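Local coordinates for metallopeptidase family protein (Thermus thermophilus, PDB 2EJQ) that is of unknown function but probably belongs to the zincin-like metallopeptidases and binds a metal ion, at residues Arg12-Val17 with Arg23-Val28; Leu64-Ala69 with Arg98-Ser103; Ile68-Gly73 with Ala87-Thr92. The protein carries 1 engineered substitution. All coordinates share one frame; numbering follows the deposited sequence.

Contact 1: residues Arg12-Val17 with Arg23-Val28; sequences RLWEEV and RGLQGV
W14 of helix 3-16 packs its indole on L25 and V28 where the chain enters strand 27-31. The contact ties the N-terminal helix to an outer strand of the sheet in this zincin-like fold. Along the helix, R12 is salt-bridged to E86, and L13 packs on V89 and M93 of helix 85-105. W14 then makes the whole contact with the strand side. Its CG lies anti to the backbone N (chi1 -176°), and this carries the ring out from the helix. The far corner of the benzene half does the touching at the edge: CH2 of W14 is 3.3 Å from CD2 of L25, near the ring plane. The two side chains approach from opposite directions. K22 adds a cation-pi contact to the indole, and its NZ also bonds to W14 O. V17 N bonds back to W14 O at 3.1 Å, and the V17 side chain rests on L97. No hydrogen bond joins the two segments. V28 works over a face instead: its CG2 sits 3.6 Å from the centroid of the W14 six-membered ring, 16° off the normal, a CH-pi contact.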
ATOM      1  N   ARG A  12       7.795   5.357   9.722  1.00 48.98           N
ATOM      2  CA  ARG A  12       7.906   6.690  10.294  1.00 49.65           C
ATOM      3  C   ARG A  12       6.812   7.586   9.697  1.00 53.02           C
ATOM      4  O   ARG A  12       6.167   8.348  10.422  1.00 50.02           O
ATOM      5  CB  ARG A  12       9.326   7.239  10.035  1.00 49.96           C
ATOM      6  CG  ARG A  12       9.535   8.716  10.335  1.00 55.12           C
ATOM      7  CD  ARG A  12      10.685   9.299   9.617  1.00 60.14           C
ATOM      8  NE  ARG A  12      10.290  10.453   8.822  1.00 68.01           N
ATOM      9  CZ  ARG A  12      10.939  10.883   7.753  1.00 66.76           C
ATOM     10  NH1 ARG A  12      12.014  10.264   7.365  1.00 77.96           N
ATOM     11  NH2 ARG A  12      10.492  11.921   7.065  1.00 69.98           N
ATOM     12  N   LEU A  13       6.592   7.483   8.387  1.00 48.61           N
ATOM     13  CA  LEU A  13       5.549   8.265   7.725  1.00 47.13           C
ATOM     14  C   LEU A  13       4.167   7.716   8.105  1.00 48.47           C
ATOM     15  O   LEU A  13       3.225   8.483   8.339  1.00 47.93           O
ATOM     16  CB  LEU A  13       5.734   8.218   6.199  1.00 46.71           C
ATOM     17  CG  LEU A  13       6.977   8.891   5.600  1.00 51.80           C
ATOM     18  CD1 LEU A  13       7.023   8.656   4.095  1.00 47.12           C
ATOM     19  CD2 LEU A  13       6.953  10.377   5.896  1.00 39.96           C
ATOM     20  N   TRP A  14       4.049   6.395   8.193  1.00 41.23           N
ATOM     21  CA  TRP A  14       2.774   5.783   8.537  1.00 46.90           C
ATOM     22  C   TRP A  14       2.279   6.245   9.901  1.00 51.91           C
ATOM     23  O   TRP A  14       1.075   6.455  10.085  1.00 47.38           O
ATOM     24  CB  TRP A  14       2.878   4.253   8.506  1.00 49.20           C
ATOM     25  CG  TRP A  14       1.568   3.548   8.757  1.00 48.14           C
ATOM     26  CD1 TRP A  14       1.317   2.621   9.726  1.00 52.29           C
ATOM     27  CD2 TRP A  14       0.343   3.691   8.014  1.00 49.04           C
ATOM     28  NE1 TRP A  14       0.016   2.175   9.636  1.00 54.64           N
ATOM     29  CE2 TRP A  14      -0.604   2.816   8.596  1.00 51.44           C
ATOM     30  CE3 TRP A  14      -0.044   4.469   6.914  1.00 47.13           C
ATOM     31  CZ2 TRP A  14      -1.913   2.696   8.119  1.00 49.38           C
ATOM     32  CZ3 TRP A  14      -1.350   4.351   6.436  1.00 49.42           C
ATOM     33  CH2 TRP A  14      -2.269   3.468   7.043  1.00 50.56           C
ATOM     34  N   GLU A  15       3.201   6.407  10.851  1.00 50.50           N
ATOM     35  CA  GLU A  15       2.831   6.866  12.183  1.00 57.23           C
ATOM     36  C   GLU A  15       2.327   8.312  12.200  1.00 55.80           C
ATOM     37  O   GLU A  15       1.613   8.692  13.120  1.00 62.57           O
ATOM     38  CB  GLU A  15       4.004   6.732  13.156  1.00 60.36           C
ATOM     39  CG  GLU A  15       4.193   5.339  13.762  1.00 78.89           C
ATOM     40  CD  GLU A  15       2.997   4.871  14.581  1.00 83.98           C
ATOM     41  OE1 GLU A  15       2.412   5.698  15.319  1.00 88.12           O
ATOM     42  OE2 GLU A  15       2.655   3.669  14.497  1.00 84.57           O
ATOM     43  N   GLU A  16       2.690   9.117  11.203  1.00 54.91           N
ATOM     44  CA  GLU A  16       2.230  10.510  11.149  1.00 55.07           C
ATOM     45  C   GLU A  16       0.757  10.542  10.788  1.00 50.62           C
ATOM     46  O   GLU A  16       0.055  11.504  11.081  1.00 49.44           O
ATOM     47  CB  GLU A  16       2.989  11.315  10.090  1.00 57.11           C
ATOM     48  CG  GLU A  16       4.251  11.996  10.569  1.00 66.68           C
ATOM     49  CD  GLU A  16       4.863  12.902   9.509  1.00 70.54           C
ATOM     50  OE1 GLU A  16       4.150  13.792   8.995  1.00 69.07           O
ATOM     51  OE2 GLU A  16       6.059  12.724   9.194  1.00 71.77           O
ATOM     52  N   VAL A  17       0.306   9.480  10.133  1.00 49.58           N
ATOM     53  CA  VAL A  17      -1.073   9.365   9.700  1.00 50.11           C
ATOM     54  C   VAL A  17      -2.052   9.198  10.867  1.00 55.11           C
ATOM     55  O   VAL A  17      -1.933   8.260  11.660  1.00 51.04           O
ATOM     56  CB  VAL A  17      -1.242   8.169   8.725  1.00 49.55           C
ATOM     57  CG1 VAL A  17      -2.686   8.066   8.270  1.00 45.99           C
ATOM     58  CG2 VAL A  17      -0.322   8.338   7.519  1.00 47.74           C
ATOM     59  N   ARG A  23      -8.902   3.054  10.765  1.00 56.28           N
ATOM     60  CA  ARG A  23      -9.938   2.153  11.302  1.00 54.82           C
ATOM     61  C   ARG A  23     -10.290   1.098  10.260  1.00 50.83           C
ATOM     62  O   ARG A  23     -10.561   1.401   9.094  1.00 53.37           O
ATOM     63  CB  ARG A  23     -11.224   2.914  11.705  1.00 61.88           C
ATOM     64  CG  ARG A  23     -11.827   3.663  10.486  1.00 73.32           C
ATOM     65  CD  ARG A  23     -13.328   4.026  10.746  1.00 85.09           C
ATOM     66  NE  ARG A  23     -13.777   5.421  10.585  1.00 93.02           N
ATOM     67  CZ  ARG A  23     -13.708   6.005   9.425  1.00 98.22           C
ATOM     68  NH1 ARG A  23     -13.248   5.293   8.459  1.00100.27           N
ATOM     69  NH2 ARG A  23     -14.114   7.241   9.203  1.00100.33           N
ATOM     70  N   GLY A  24     -10.259  -0.156  10.683  1.00 49.08           N
ATOM     71  CA  GLY A  24     -10.608  -1.228   9.773  1.00 49.41           C
ATOM     72  C   GLY A  24      -9.429  -1.742   8.984  1.00 51.20           C
ATOM     73  O   GLY A  24      -9.539  -2.746   8.278  1.00 46.75           O
ATOM     74  N   LEU A  25      -8.302  -1.042   9.105  1.00 50.00           N
ATOM     75  CA  LEU A  25      -7.076  -1.418   8.401  1.00 52.82           C
ATOM     76  C   LEU A  25      -6.059  -2.024   9.377  1.00 54.78           C
ATOM     77  O   LEU A  25      -5.719  -1.426  10.408  1.00 55.39           O
ATOM     78  CB  LEU A  25      -6.462  -0.191   7.714  1.00 54.22           C
ATOM     79  CG  LEU A  25      -5.117  -0.354   6.994  1.00 54.86           C
ATOM     80  CD1 LEU A  25      -5.309  -1.127   5.702  1.00 47.99           C
ATOM     81  CD2 LEU A  25      -4.519   1.012   6.696  1.00 53.86           C
ATOM     82  N   GLN A  26      -5.600  -3.229   9.053  1.00 53.43           N
ATOM     83  CA  GLN A  26      -4.620  -3.927   9.873  1.00 58.38           C
ATOM     84  C   GLN A  26      -3.247  -3.253   9.799  1.00 59.06           C
ATOM     85  O   GLN A  26      -2.554  -3.128  10.805  1.00 60.32           O
ATOM     86  CB  GLN A  26      -4.514  -5.392   9.422  1.00 59.83           C
ATOM     87  CG  GLN A  26      -5.759  -6.214   9.728  1.00 73.60           C
ATOM     88  CD  GLN A  26      -6.229  -6.026  11.164  1.00 77.75           C
ATOM     89  OE1 GLN A  26      -5.465  -6.219  12.111  1.00 82.89           O
ATOM     90  NE2 GLN A  26      -7.490  -5.644  11.328  1.00 79.16           N
ATOM     91  N   GLY A  27      -2.850  -2.821   8.609  1.00 57.41           N
ATOM     92  CA  GLY A  27      -1.564  -2.168   8.485  1.00 54.47           C
ATOM     93  C   GLY A  27      -0.944  -2.199   7.105  1.00 53.34           C
ATOM     94  O   GLY A  27      -1.541  -2.674   6.136  1.00 55.90           O
ATOM     95  N   VAL A  28       0.282  -1.687   7.047  1.00 45.75           N
ATOM     96  CA  VAL A  28       1.056  -1.599   5.826  1.00 43.59           C
ATOM     97  C   VAL A  28       2.084  -2.737   5.726  1.00 44.49           C
ATOM     98  O   VAL A  28       2.842  -2.992   6.666  1.00 41.86           O
ATOM     99  CB  VAL A  28       1.805  -0.245   5.785  1.00 45.82           C
ATOM    100  CG1 VAL A  28       2.573  -0.092   4.470  1.00 44.97           C
ATOM    101  CG2 VAL A  28       0.806   0.902   5.979  1.00 51.77           C
TER

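Contact 2: residues Leu64-Ala69 with Arg98-Ser103; sequences LGRHIA and RHHLES
R66 of segment 64-69 reaches to H100 and S103 on helix 85-105. The tight part is polar and buried. R66 has an extended chain from CG to NE (chi3 178°), which carries the guanidinium along the helix to S103. There NH1 of R66 donates to OG of S103 at 2.8 Å. The bond is bent, with an N-H...O angle of 146°, and OG lies somewhat out of the guanidinium plane. D51 OD2 also bonds to S103 OG, Y49 OH takes a bond from R66 NH1, and E62 forms a salt bridge with NH2, so several partners fix the rotation of the group. The aliphatic part of R66 meets H100 at about a right angle: CD of R66 is 3.8 Å from CE1 of H100, at the edge of the imidazole. That ring is held at both nitrogens, ND1 by Y49 OH and NE2 by R23 O. A methionine in place of R66 would probably leave E62 without its charged mate and S103 OG without this donor. The outer sides are looser. H67 points away from the helix, and its NE2 bonds to L64 O at 2.8 Å. On the exposed helix face, R98 NE gives E102 OE2 a weak hydrogen bond at 3.2 Å, part of a salt bridge. H99 on this helix belongs, with H95 and E96, to a sequence consistent with the HExxH motif of zincins; no metal is bound to it here.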
ATOM      1  N   LEU A  64      -8.938 -12.058   6.888  1.00 49.75           N
ATOM      2  CA  LEU A  64      -7.663 -11.833   6.198  1.00 50.86           C
ATOM      3  C   LEU A  64      -7.182 -10.422   6.511  1.00 48.00           C
ATOM      4  O   LEU A  64      -5.986 -10.140   6.468  1.00 50.57           O
ATOM      5  CB  LEU A  64      -7.831 -11.975   4.681  1.00 50.92           C
ATOM      6  CG  LEU A  64      -8.060 -13.382   4.136  1.00 48.57           C
ATOM      7  CD1 LEU A  64      -8.221 -13.341   2.625  1.00 47.71           C
ATOM      8  CD2 LEU A  64      -6.887 -14.258   4.518  1.00 48.11           C
ATOM      9  N   GLY A  65      -8.125  -9.543   6.835  1.00 46.24           N
ATOM     10  CA  GLY A  65      -7.780  -8.172   7.155  1.00 52.64           C
ATOM     11  C   GLY A  65      -7.614  -7.323   5.911  1.00 55.12           C
ATOM     12  O   GLY A  65      -7.656  -7.822   4.787  1.00 50.85           O
ATOM     13  N   ARG A  66      -7.442  -6.024   6.120  1.00 54.72           N
ATOM     14  CA  ARG A  66      -7.251  -5.090   5.025  1.00 51.48           C
ATOM     15  C   ARG A  66      -5.849  -4.526   5.153  1.00 51.37           C
ATOM     16  O   ARG A  66      -5.421  -4.120   6.241  1.00 50.14           O
ATOM     17  CB  ARG A  66      -8.309  -3.995   5.092  1.00 47.11           C
ATOM     18  CG  ARG A  66      -9.683  -4.529   4.737  1.00 50.41           C
ATOM     19  CD  ARG A  66     -10.784  -3.629   5.239  1.00 49.90           C
ATOM     20  NE  ARG A  66     -12.093  -4.123   4.841  1.00 46.87           N
ATOM     21  CZ  ARG A  66     -12.631  -3.951   3.637  1.00 52.72           C
ATOM     22  NH1 ARG A  66     -11.977  -3.284   2.695  1.00 52.96           N
ATOM     23  NH2 ARG A  66     -13.832  -4.455   3.374  1.00 52.57           N
ATOM     24  N   HIS A  67      -5.132  -4.510   4.037  1.00 52.64           N
ATOM     25  CA  HIS A  67      -3.751  -4.056   4.034  1.00 52.42           C
ATOM     26  C   HIS A  67      -3.379  -3.157   2.872  1.00 49.14           C
ATOM     27  O   HIS A  67      -4.000  -3.188   1.809  1.00 48.78           O
ATOM     28  CB  HIS A  67      -2.811  -5.272   3.977  1.00 50.94           C
ATOM     29  CG  HIS A  67      -3.199  -6.380   4.905  1.00 55.33           C
ATOM     30  ND1 HIS A  67      -2.849  -6.377   6.241  1.00 49.71           N
ATOM     31  CD2 HIS A  67      -3.955  -7.480   4.711  1.00 55.67           C
ATOM     32  CE1 HIS A  67      -3.380  -7.434   6.827  1.00 54.85           C
ATOM     33  NE2 HIS A  67      -4.058  -8.122   5.927  1.00 58.15           N
ATOM     34  N   ILE A  68      -2.335  -2.370   3.099  1.00 48.29           N
ATOM     35  CA  ILE A  68      -1.755  -1.533   2.066  1.00 47.26           C
ATOM     36  C   ILE A  68      -0.408  -2.243   1.820  1.00 42.10           C
ATOM     37  O   ILE A  68       0.314  -2.558   2.769  1.00 44.61           O
ATOM     38  CB  ILE A  68      -1.480  -0.099   2.560  1.00 42.62           C
ATOM     39  CG1 ILE A  68      -2.814   0.608   2.832  1.00 41.11           C
ATOM     40  CG2 ILE A  68      -0.629   0.650   1.515  1.00 40.03           C
ATOM     41  CD1 ILE A  68      -2.675   2.020   3.396  1.00 33.53           C
ATOM     42  N   ALA A  69      -0.085  -2.539   0.571  1.00 40.51           N
ATOM     43  CA  ALA A  69       1.190  -3.179   0.274  1.00 33.18           C
ATOM     44  C   ALA A  69       2.073  -2.195  -0.480  1.00 41.06           C
ATOM     45  O   ALA A  69       1.586  -1.443  -1.323  1.00 39.99           O
ATOM     46  CB  ALA A  69       0.966  -4.422  -0.568  1.00 37.43           C
ATOM     47  N   ARG A  98      -6.670   6.002   0.826  1.00 47.91           N
ATOM     48  CA  ARG A  98      -7.897   6.558   0.266  1.00 47.97           C
ATOM     49  C   ARG A  98      -8.775   5.414  -0.239  1.00 45.89           C
ATOM     50  O   ARG A  98      -9.986   5.441  -0.074  1.00 37.95           O
ATOM     51  CB  ARG A  98      -7.597   7.520  -0.882  1.00 48.76           C
ATOM     52  CG  ARG A  98      -8.855   8.121  -1.477  1.00 58.81           C
ATOM     53  CD  ARG A  98      -8.577   8.997  -2.675  1.00 63.29           C
ATOM     54  NE  ARG A  98      -9.296   8.510  -3.844  1.00 77.67           N
ATOM     55  CZ  ARG A  98      -9.239   9.074  -5.044  1.00 85.92           C
ATOM     56  NH1 ARG A  98      -8.492  10.155  -5.236  1.00 87.54           N
ATOM     57  NH2 ARG A  98      -9.926   8.557  -6.054  1.00 86.31           N
ATOM     58  N   HIS A  99      -8.156   4.406  -0.853  1.00 40.29           N
ATOM     59  CA  HIS A  99      -8.906   3.256  -1.339  1.00 43.16           C
ATOM     60  C   HIS A  99      -9.543   2.478  -0.194  1.00 44.98           C
ATOM     61  O   HIS A  99     -10.612   1.903  -0.351  1.00 40.11           O
ATOM     62  CB  HIS A  99      -7.984   2.337  -2.133  1.00 46.67           C
ATOM     63  CG  HIS A  99      -7.517   2.937  -3.421  1.00 53.10           C
ATOM     64  ND1 HIS A  99      -6.374   2.524  -4.071  1.00 54.31           N
ATOM     65  CD2 HIS A  99      -8.052   3.917  -4.189  1.00 52.33           C
ATOM     66  CE1 HIS A  99      -6.223   3.223  -5.182  1.00 59.92           C
ATOM     67  NE2 HIS A  99      -7.229   4.075  -5.275  1.00 59.02           N
ATOM     68  N   HIS A 100      -8.868   2.461   0.951  1.00 43.38           N
ATOM     69  CA  HIS A 100      -9.361   1.764   2.131  1.00 46.72           C
ATOM     70  C   HIS A 100     -10.640   2.433   2.607  1.00 48.76           C
ATOM     71  O   HIS A 100     -11.632   1.760   2.884  1.00 45.85           O
ATOM     72  CB  HIS A 100      -8.323   1.803   3.262  1.00 45.36           C
ATOM     73  CG  HIS A 100      -8.845   1.324   4.585  1.00 47.68           C
ATOM     74  ND1 HIS A 100      -9.225   0.018   4.811  1.00 47.74           N
ATOM     75  CD2 HIS A 100      -9.055   1.981   5.750  1.00 48.31           C
ATOM     76  CE1 HIS A 100      -9.649  -0.107   6.055  1.00 44.56           C
ATOM     77  NE2 HIS A 100      -9.557   1.068   6.647  1.00 43.45           N
ATOM     78  N   LEU A 101     -10.606   3.761   2.699  1.00 44.97           N
ATOM     79  CA  LEU A 101     -11.766   4.505   3.153  1.00 47.41           C
ATOM     80  C   LEU A 101     -12.929   4.305   2.195  1.00 45.49           C
ATOM     81  O   LEU A 101     -14.059   4.127   2.625  1.00 47.57           O
ATOM     82  CB  LEU A 101     -11.438   6.001   3.295  1.00 49.24           C
ATOM     83  CG  LEU A 101     -10.398   6.393   4.357  1.00 52.06           C
ATOM     84  CD1 LEU A 101     -10.140   7.886   4.308  1.00 54.27           C
ATOM     85  CD2 LEU A 101     -10.896   6.010   5.718  1.00 57.69           C
ATOM     86  N   GLU A 102     -12.653   4.318   0.896  1.00 42.54           N
ATOM     87  CA  GLU A 102     -13.710   4.138  -0.090  1.00 46.31           C
ATOM     88  C   GLU A 102     -14.268   2.722  -0.062  1.00 47.20           C
ATOM     89  O   GLU A 102     -15.442   2.515  -0.335  1.00 48.09           O
ATOM     90  CB  GLU A 102     -13.193   4.472  -1.486  1.00 45.56           C
ATOM     91  CG  GLU A 102     -12.691   5.890  -1.611  1.00 55.39           C
ATOM     92  CD  GLU A 102     -12.163   6.202  -2.998  1.00 60.38           C
ATOM     93  OE1 GLU A 102     -11.590   5.293  -3.634  1.00 58.37           O
ATOM     94  OE2 GLU A 102     -12.307   7.358  -3.444  1.00 66.32           O
ATOM     95  N   SER A 103     -13.424   1.756   0.280  1.00 47.01           N
ATOM     96  CA  SER A 103     -13.850   0.363   0.362  1.00 50.98           C
ATOM     97  C   SER A 103     -14.747   0.133   1.587  1.00 53.58           C
ATOM     98  O   SER A 103     -15.665  -0.682   1.544  1.00 54.56           O
ATOM     99  CB  SER A 103     -12.630  -0.556   0.437  1.00 54.24           C
ATOM    100  OG  SER A 103     -13.020  -1.919   0.510  1.00 56.80           O
TER

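Contact 3: residues Ile68-Gly73 with Ala87-Thr92; sequences IALYYG and AEVWET
L70 turns its CG beside the backbone N (chi1 -75°) and so sends its two methyls from strand 67-71 toward T92 and V89 of helix 85-105. T92 answers with CG2, which lies anti to its own backbone N, while OG1 takes the place beside that N (chi1 -59°). One rotation thus gives the methyl to the strand and the hydroxyl to the helix. The contact packs the middle strand of the sheet against the long helix of the zincin-like fold. The strand then runs straight into helix 72-78, with Y71 at the N-cap position. The hydroxyl of T92 is used within its own helix: OG1 donates to E88 O at 2.9 Å. T92 N bonds to E88 O as well, at 3.1 Å. The two donors come from opposite faces of the carbonyl plane, so E88 O is gripped twice, and the threonine can sit in an apolar contact with its hydroxyl satisfied. V89, one turn back, touches more lightly, with its CG1 4.4 Å from CD1 of L70. Other parts of the chain close the core around these side chains. V10 of helix 3-16 packs on L70, F6 of that helix packs on V89, and F75 of helix 72-78 reaches both V89 and T92. L76 and A79, which bind magnesium in a structure of this protein though none is bound here, lie farther off, their side chains about 11 and 10 Å from that of V89. The closest approach is tight: CD2 of L70 and CG2 of T92 stand 3.4 Å apart, less than usual for two carbons.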
ATOM      1  N   ILE A  68      -2.335  -2.370   3.099  1.00 48.29           N
ATOM      2  CA  ILE A  68      -1.755  -1.533   2.066  1.00 47.26           C
ATOM      3  C   ILE A  68      -0.408  -2.243   1.820  1.00 42.10           C
ATOM      4  O   ILE A  68       0.314  -2.558   2.769  1.00 44.61           O
ATOM      5  CB  ILE A  68      -1.480  -0.099   2.560  1.00 42.62           C
ATOM      6  CG1 ILE A  68      -2.814   0.608   2.832  1.00 41.11           C
ATOM      7  CG2 ILE A  68      -0.629   0.650   1.515  1.00 40.03           C
ATOM      8  CD1 ILE A  68      -2.675   2.020   3.396  1.00 33.53           C
ATOM      9  N   ALA A  69      -0.085  -2.539   0.571  1.00 40.51           N
ATOM     10  CA  ALA A  69       1.190  -3.179   0.274  1.00 33.18           C
ATOM     11  C   ALA A  69       2.073  -2.195  -0.480  1.00 41.06           C
ATOM     12  O   ALA A  69       1.586  -1.443  -1.323  1.00 39.99           O
ATOM     13  CB  ALA A  69       0.966  -4.422  -0.568  1.00 37.43           C
ATOM     14  N   LEU A  70       3.365  -2.191  -0.154  1.00 40.16           N
ATOM     15  CA  LEU A  70       4.330  -1.336  -0.830  1.00 41.86           C
ATOM     16  C   LEU A  70       5.373  -2.262  -1.462  1.00 44.86           C
ATOM     17  O   LEU A  70       5.777  -3.259  -0.857  1.00 43.83           O
ATOM     18  CB  LEU A  70       4.995  -0.364   0.153  1.00 44.43           C
ATOM     19  CG  LEU A  70       4.168   0.839   0.647  1.00 50.33           C
ATOM     20  CD1 LEU A  70       5.019   1.719   1.548  1.00 46.49           C
ATOM     21  CD2 LEU A  70       3.678   1.647  -0.529  1.00 52.52           C
ATOM     22  N   TYR A  71       5.792  -1.949  -2.685  1.00 39.26           N
ATOM     23  CA  TYR A  71       6.769  -2.770  -3.384  1.00 40.96           C
ATOM     24  C   TYR A  71       8.077  -1.997  -3.528  1.00 41.27           C
ATOM     25  O   TYR A  71       8.202  -1.128  -4.388  1.00 39.06           O
ATOM     26  CB  TYR A  71       6.211  -3.153  -4.752  1.00 39.20           C
ATOM     27  CG  TYR A  71       4.901  -3.899  -4.643  1.00 47.15           C
ATOM     28  CD1 TYR A  71       4.859  -5.185  -4.109  1.00 50.05           C
ATOM     29  CD2 TYR A  71       3.693  -3.298  -5.015  1.00 42.52           C
ATOM     30  CE1 TYR A  71       3.660  -5.854  -3.944  1.00 49.43           C
ATOM     31  CE2 TYR A  71       2.489  -3.963  -4.853  1.00 51.22           C
ATOM     32  CZ  TYR A  71       2.480  -5.241  -4.313  1.00 50.49           C
ATOM     33  OH  TYR A  71       1.291  -5.901  -4.122  1.00 47.54           O
ATOM     34  N   TYR A  72       9.046  -2.317  -2.676  1.00 39.59           N
ATOM     35  CA  TYR A  72      10.338  -1.648  -2.713  1.00 43.58           C
ATOM     36  C   TYR A  72      11.008  -1.763  -4.081  1.00 42.17           C
ATOM     37  O   TYR A  72      11.596  -0.800  -4.569  1.00 36.61           O
ATOM     38  CB  TYR A  72      11.254  -2.216  -1.630  1.00 45.91           C
ATOM     39  CG  TYR A  72      12.645  -1.621  -1.634  1.00 46.64           C
ATOM     40  CD1 TYR A  72      12.839  -0.262  -1.398  1.00 47.12           C
ATOM     41  CD2 TYR A  72      13.768  -2.421  -1.868  1.00 44.27           C
ATOM     42  CE1 TYR A  72      14.112   0.290  -1.391  1.00 50.39           C
ATOM     43  CE2 TYR A  72      15.054  -1.878  -1.864  1.00 44.05           C
ATOM     44  CZ  TYR A  72      15.218  -0.519  -1.622  1.00 53.51           C
ATOM     45  OH  TYR A  72      16.478   0.039  -1.573  1.00 49.51           O
ATOM     46  N   GLY A  73      10.902  -2.930  -4.707  1.00 41.75           N
ATOM     47  CA  GLY A  73      11.509  -3.115  -6.016  1.00 43.30           C
ATOM     48  C   GLY A  73      10.950  -2.184  -7.080  1.00 47.30           C
ATOM     49  O   GLY A  73      11.673  -1.753  -7.983  1.00 45.39           O
ATOM     50  N   ALA A  87       8.695  11.840  -0.405  1.00 46.12           N
ATOM     51  CA  ALA A  87       7.543  12.325  -1.146  1.00 41.49           C
ATOM     52  C   ALA A  87       6.819  11.181  -1.843  1.00 46.10           C
ATOM     53  O   ALA A  87       5.591  11.144  -1.855  1.00 44.09           O
ATOM     54  CB  ALA A  87       7.973  13.361  -2.159  1.00 36.13           C
ATOM     55  N   GLU A  88       7.577  10.248  -2.416  1.00 42.17           N
ATOM     56  CA  GLU A  88       6.991   9.111  -3.122  1.00 43.48           C
ATOM     57  C   GLU A  88       6.272   8.107  -2.195  1.00 43.06           C
ATOM     58  O   GLU A  88       5.203   7.614  -2.531  1.00 43.72           O
ATOM     59  CB  GLU A  88       8.071   8.398  -3.937  1.00 48.51           C
ATOM     60  CG  GLU A  88       8.730   9.263  -5.014  1.00 55.83           C
ATOM     61  CD  GLU A  88       7.890   9.387  -6.278  1.00 56.24           C
ATOM     62  OE1 GLU A  88       6.971   8.564  -6.468  1.00 60.25           O
ATOM     63  OE2 GLU A  88       8.161  10.293  -7.095  1.00 60.25           O
ATOM     64  N   VAL A  89       6.854   7.807  -1.040  1.00 36.74           N
ATOM     65  CA  VAL A  89       6.232   6.890  -0.093  1.00 42.79           C
ATOM     66  C   VAL A  89       4.953   7.534   0.480  1.00 47.98           C
ATOM     67  O   VAL A  89       3.896   6.899   0.578  1.00 40.38           O
ATOM     68  CB  VAL A  89       7.190   6.565   1.079  1.00 39.40           C
ATOM     69  CG1 VAL A  89       6.447   5.819   2.163  1.00 42.26           C
ATOM     70  CG2 VAL A  89       8.356   5.723   0.582  1.00 39.79           C
ATOM     71  N   TRP A  90       5.070   8.799   0.861  1.00 43.27           N
ATOM     72  CA  TRP A  90       3.952   9.547   1.409  1.00 41.87           C
ATOM     73  C   TRP A  90       2.737   9.424   0.500  1.00 42.70           C
ATOM     74  O   TRP A  90       1.672   8.960   0.906  1.00 45.93           O
ATOM     75  CB  TRP A  90       4.346  11.015   1.554  1.00 41.91           C
ATOM     76  CG  TRP A  90       3.265  11.894   2.099  1.00 48.48           C
ATOM     77  CD1 TRP A  90       2.528  12.814   1.408  1.00 51.56           C
ATOM     78  CD2 TRP A  90       2.868  12.010   3.468  1.00 44.91           C
ATOM     79  NE1 TRP A  90       1.705  13.505   2.263  1.00 50.03           N
ATOM     80  CE2 TRP A  90       1.891  13.028   3.535  1.00 52.99           C
ATOM     81  CE3 TRP A  90       3.243  11.351   4.646  1.00 45.83           C
ATOM     82  CZ2 TRP A  90       1.292  13.409   4.734  1.00 46.92           C
ATOM     83  CZ3 TRP A  90       2.647  11.729   5.836  1.00 52.98           C
ATOM     84  CH2 TRP A  90       1.680  12.749   5.870  1.00 51.77           C
ATOM     85  N   GLU A  91       2.925   9.830  -0.744  1.00 40.39           N
ATOM     86  CA  GLU A  91       1.886   9.804  -1.762  1.00 43.24           C
ATOM     87  C   GLU A  91       1.286   8.411  -1.998  1.00 42.93           C
ATOM     88  O   GLU A  91       0.070   8.248  -2.059  1.00 39.39           O
ATOM     89  CB  GLU A  91       2.472  10.376  -3.059  1.00 39.99           C
ATOM     90  CG  GLU A  91       1.504  10.512  -4.217  1.00 51.75           C
ATOM     91  CD  GLU A  91       0.287  11.361  -3.865  1.00 61.05           C
ATOM     92  OE1 GLU A  91       0.477  12.433  -3.235  1.00 55.03           O
ATOM     93  OE2 GLU A  91      -0.851  10.956  -4.220  1.00 55.13           O
ATOM     94  N   THR A  92       2.141   7.404  -2.120  1.00 42.91           N
ATOM     95  CA  THR A  92       1.675   6.034  -2.361  1.00 41.44           C
ATOM     96  C   THR A  92       0.837   5.491  -1.193  1.00 43.04           C
ATOM     97  O   THR A  92      -0.227   4.917  -1.384  1.00 38.90           O
ATOM     98  CB  THR A  92       2.864   5.109  -2.621  1.00 41.55           C
ATOM     99  OG1 THR A  92       3.592   5.589  -3.760  1.00 40.18           O
ATOM    100  CG2 THR A  92       2.397   3.689  -2.881  1.00 42.37           C
TER

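The three contacts gather on the helix-covered side of one small sheet. Contact 1 closes first along the chain. Contacts 2 and 3 open later, from the same strand 67-71, and both end on helix 85-105. They share I68 and A69, yet their centres are about 14 Å apart. Contact 2 meets the helix toward its C-terminal end and contact 3 toward its N-terminal end. Contact 1 lies about 11 Å from contact 2 and 12 Å from contact 3, centre to centre. It adds helix 3-16 and strand 27-31, which runs parallel to strand 67-71. Together they hold the long helix, with its probable HExxH motif, and the N-terminal helix against the same sheet.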